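Local coordinates for protein putative XRE-family transcriptional regulator (Rhodococcus sp., PDB 2OFY) that probably binds DNA as a small helical transcriptional regulator of the XRE family, through a helix-turn-helix domain, at residues M28-V33 and T43-E48. Residues are numbered along the deposited sequence; the frame is centred on the assembly and turned at random. Where two conformers were deposited one is given.
Sequences MSMVTV and TLRKIE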
loop_
_atom_site.group_PDB
_atom_site.type_symbol
_atom_site.label_atom_id
_atom_site.label_comp_id
_atom_site.label_asym_id
_atom_site.label_seq_id
_atom_site.Cartn_x
_atom_site.Cartn_y
_atom_site.Cartn_z
HETATM N N MSE A 28 -2.350 6.607 22.050
HETATM C CA MSE A 28 -1.636 7.707 21.452
HETATM C C MSE A 28 -2.630 8.664 20.765
HETATM O O MSE A 28 -3.701 8.248 20.296
HETATM C CB MSE A 28 -0.602 7.208 20.426
HETATM C CG MSE A 28 0.508 6.319 20.978
HETATM SE SE MSE A 28 1.315 5.434 19.398
HETATM C CE MSE A 28 2.026 7.182 18.642
ATOM N N SER A 29 -2.262 9.942 20.730
ATOM C CA SER A 29 -3.099 10.986 20.205
ATOM C C SER A 29 -3.292 10.860 18.685
ATOM O O SER A 29 -2.324 10.635 17.956
ATOM C CB SER A 29 -2.389 12.316 20.495
ATOM O OG SER A 29 -2.892 13.342 19.688
HETATM N N MSE A 30 -4.511 11.060 18.192
HETATM C CA MSE A 30 -4.674 11.141 16.721
HETATM C C MSE A 30 -3.872 12.290 16.111
HETATM O O MSE A 30 -3.335 12.178 15.000
HETATM C CB MSE A 30 -6.129 11.303 16.336
HETATM C CG MSE A 30 -6.990 10.090 16.661
HETATM SE SE MSE A 30 -8.755 10.486 15.903
HETATM C CE MSE A 30 -8.157 9.944 14.278
ATOM N N VAL A 31 -3.775 13.405 16.831
ATOM C CA VAL A 31 -3.075 14.566 16.272
ATOM C C VAL A 31 -1.607 14.222 16.160
ATOM O O VAL A 31 -0.964 14.521 15.163
ATOM C CB VAL A 31 -3.206 15.802 17.183
ATOM C CG1 VAL A 31 -2.318 16.933 16.638
ATOM C CG2 VAL A 31 -4.672 16.223 17.254
ATOM N N THR A 32 -1.062 13.608 17.197
ATOM C CA THR A 32 0.345 13.300 17.152
ATOM C C THR A 32 0.673 12.306 16.017
ATOM O O THR A 32 1.615 12.507 15.240
ATOM C CB THR A 32 0.794 12.775 18.477
ATOM O OG1 THR A 32 0.515 13.791 19.474
ATOM C CG2 THR A 32 2.245 12.472 18.421
ATOM N N VAL A 33 -0.110 11.248 15.955
ATOM C CA VAL A 33 0.024 10.259 14.847
ATOM C C VAL A 33 -0.047 10.977 13.468
ATOM O O VAL A 33 0.843 10.811 12.644
ATOM C CB VAL A 33 -0.954 9.086 14.971
ATOM C CG1 VAL A 33 -0.718 8.145 13.722
ATOM C CG2 VAL A 33 -0.696 8.312 16.273
ATOM N N THR A 43 -7.934 12.669 7.526
ATOM C CA THR A 43 -7.496 11.489 6.782
ATOM C C THR A 43 -7.321 10.263 7.698
ATOM O O THR A 43 -7.822 9.166 7.370
ATOM C CB THR A 43 -6.267 11.844 5.878
ATOM O OG1 THR A 43 -6.679 12.791 4.885
ATOM C CG2 THR A 43 -5.639 10.587 5.285
ATOM N N LEU A 44 -6.675 10.454 8.854
ATOM C CA LEU A 44 -6.407 9.324 9.774
ATOM C C LEU A 44 -7.748 8.768 10.271
ATOM O O LEU A 44 -7.938 7.555 10.277
ATOM C CB LEU A 44 -5.582 9.809 10.949
ATOM C CG LEU A 44 -5.211 8.666 11.898
ATOM C CD1 LEU A 44 -4.558 7.503 11.163
ATOM C CD2 LEU A 44 -4.340 9.243 13.030
ATOM N N ARG A 45 -8.679 9.657 10.617
ATOM C CA ARG A 45 -10.015 9.242 11.038
ATOM C C ARG A 45 -10.699 8.371 9.989
ATOM O O ARG A 45 -11.286 7.346 10.301
ATOM C CB ARG A 45 -10.895 10.469 11.333
ATOM C CG ARG A 45 -12.271 10.094 11.886
ATOM C CD ARG A 45 -13.152 11.314 12.136
ATOM N NE ARG A 45 -12.427 12.437 12.732
ATOM C CZ ARG A 45 -12.122 12.570 14.024
ATOM N NH1 ARG A 45 -12.468 11.643 14.915
ATOM N NH2 ARG A 45 -11.471 13.656 14.428
ATOM N N LYS A 46 -10.688 8.860 8.744
ATOM C CA LYS A 46 -11.303 8.129 7.672
ATOM C C LYS A 46 -10.586 6.822 7.459
ATOM O O LYS A 46 -11.238 5.803 7.230
ATOM C CB LYS A 46 -11.245 8.978 6.410
ATOM C CG LYS A 46 -12.312 10.091 6.464
ATOM C CD LYS A 46 -12.177 10.983 5.204
ATOM C CE LYS A 46 -13.221 12.103 5.291
ATOM N NZ LYS A 46 -12.974 13.228 4.343
ATOM N N ILE A 47 -9.252 6.824 7.536
ATOM C CA ILE A 47 -8.539 5.510 7.379
ATOM C C ILE A 47 -8.972 4.544 8.514
ATOM O O ILE A 47 -9.309 3.391 8.273
ATOM C CB ILE A 47 -7.005 5.687 7.376
ATOM C CG1 ILE A 47 -6.589 6.348 6.035
ATOM C CG2 ILE A 47 -6.330 4.302 7.591
ATOM C CD1 ILE A 47 -5.189 6.979 6.196
ATOM N N GLU A 48 -8.969 5.030 9.756
ATOM C CA GLU A 48 -9.227 4.170 10.902
ATOM C C GLU A 48 -10.639 3.579 10.885
ATOM O O GLU A 48 -10.903 2.498 11.467
ATOM C CB GLU A 48 -9.014 4.968 12.197
ATOM C CG GLU A 48 -7.568 5.148 12.513
ATOM C CD GLU A 48 -7.332 5.770 13.901
ATOM O OE1 GLU A 48 -8.284 6.266 14.523
ATOM O OE2 GLU A 48 -6.168 5.739 14.316
#
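Met30, in the first turn of helix 30-37, faces Leu44 of helix 41-48 with their CA atoms 7.4 Å apart, and no hydrogen bond joins the two segments. The contact is van der Waals packing, most of it by side chains, and Met30, a selenomethionine here, carries most of it. Its chain runs out toward the second helix and bends at the last torsion (chi3 82°), which lays the methyl CE against the helix surface, 3.7 Å from Arg45 N and 4.0 Å from Leu44 CG. A long, unbranched, flexible side chain suits this uneven surface: CE also touches Glu48 OE1 at 3.7 Å. Leu44 fills the buried side. With CG anti to the backbone N (chi1 -177°), its CD2 touches both Met30 O, at 3.7 Å, and Val33 CG1, at 3.8 Å; the short, branched side chain of Val33, one helical turn after Met30, meets it without reaching far from its own helix. Ser29 is the N-cap of helix 30-37: its OG accepts a nearly straight bond from Thr32 N and a weak one from Val31 N, satisfying amides of the first turn. Buried Glu48 forms a salt bridge through OE2 with Arg25, and its OE1 is hydrogen-bonded too, which probably lets the carboxylate lie beside an apolar side chain. In one of its two conformers, Arg45 NE pairs with Glu42. Helices 30-37 and 41-48, joined by a short turn, form the helix-turn-helix unit, the second probably being the recognition helix as in relatives. Arg25 of helix 8-25 touches Met30 and Val33, while Ile47 packs against helices 8-25 and 57-66.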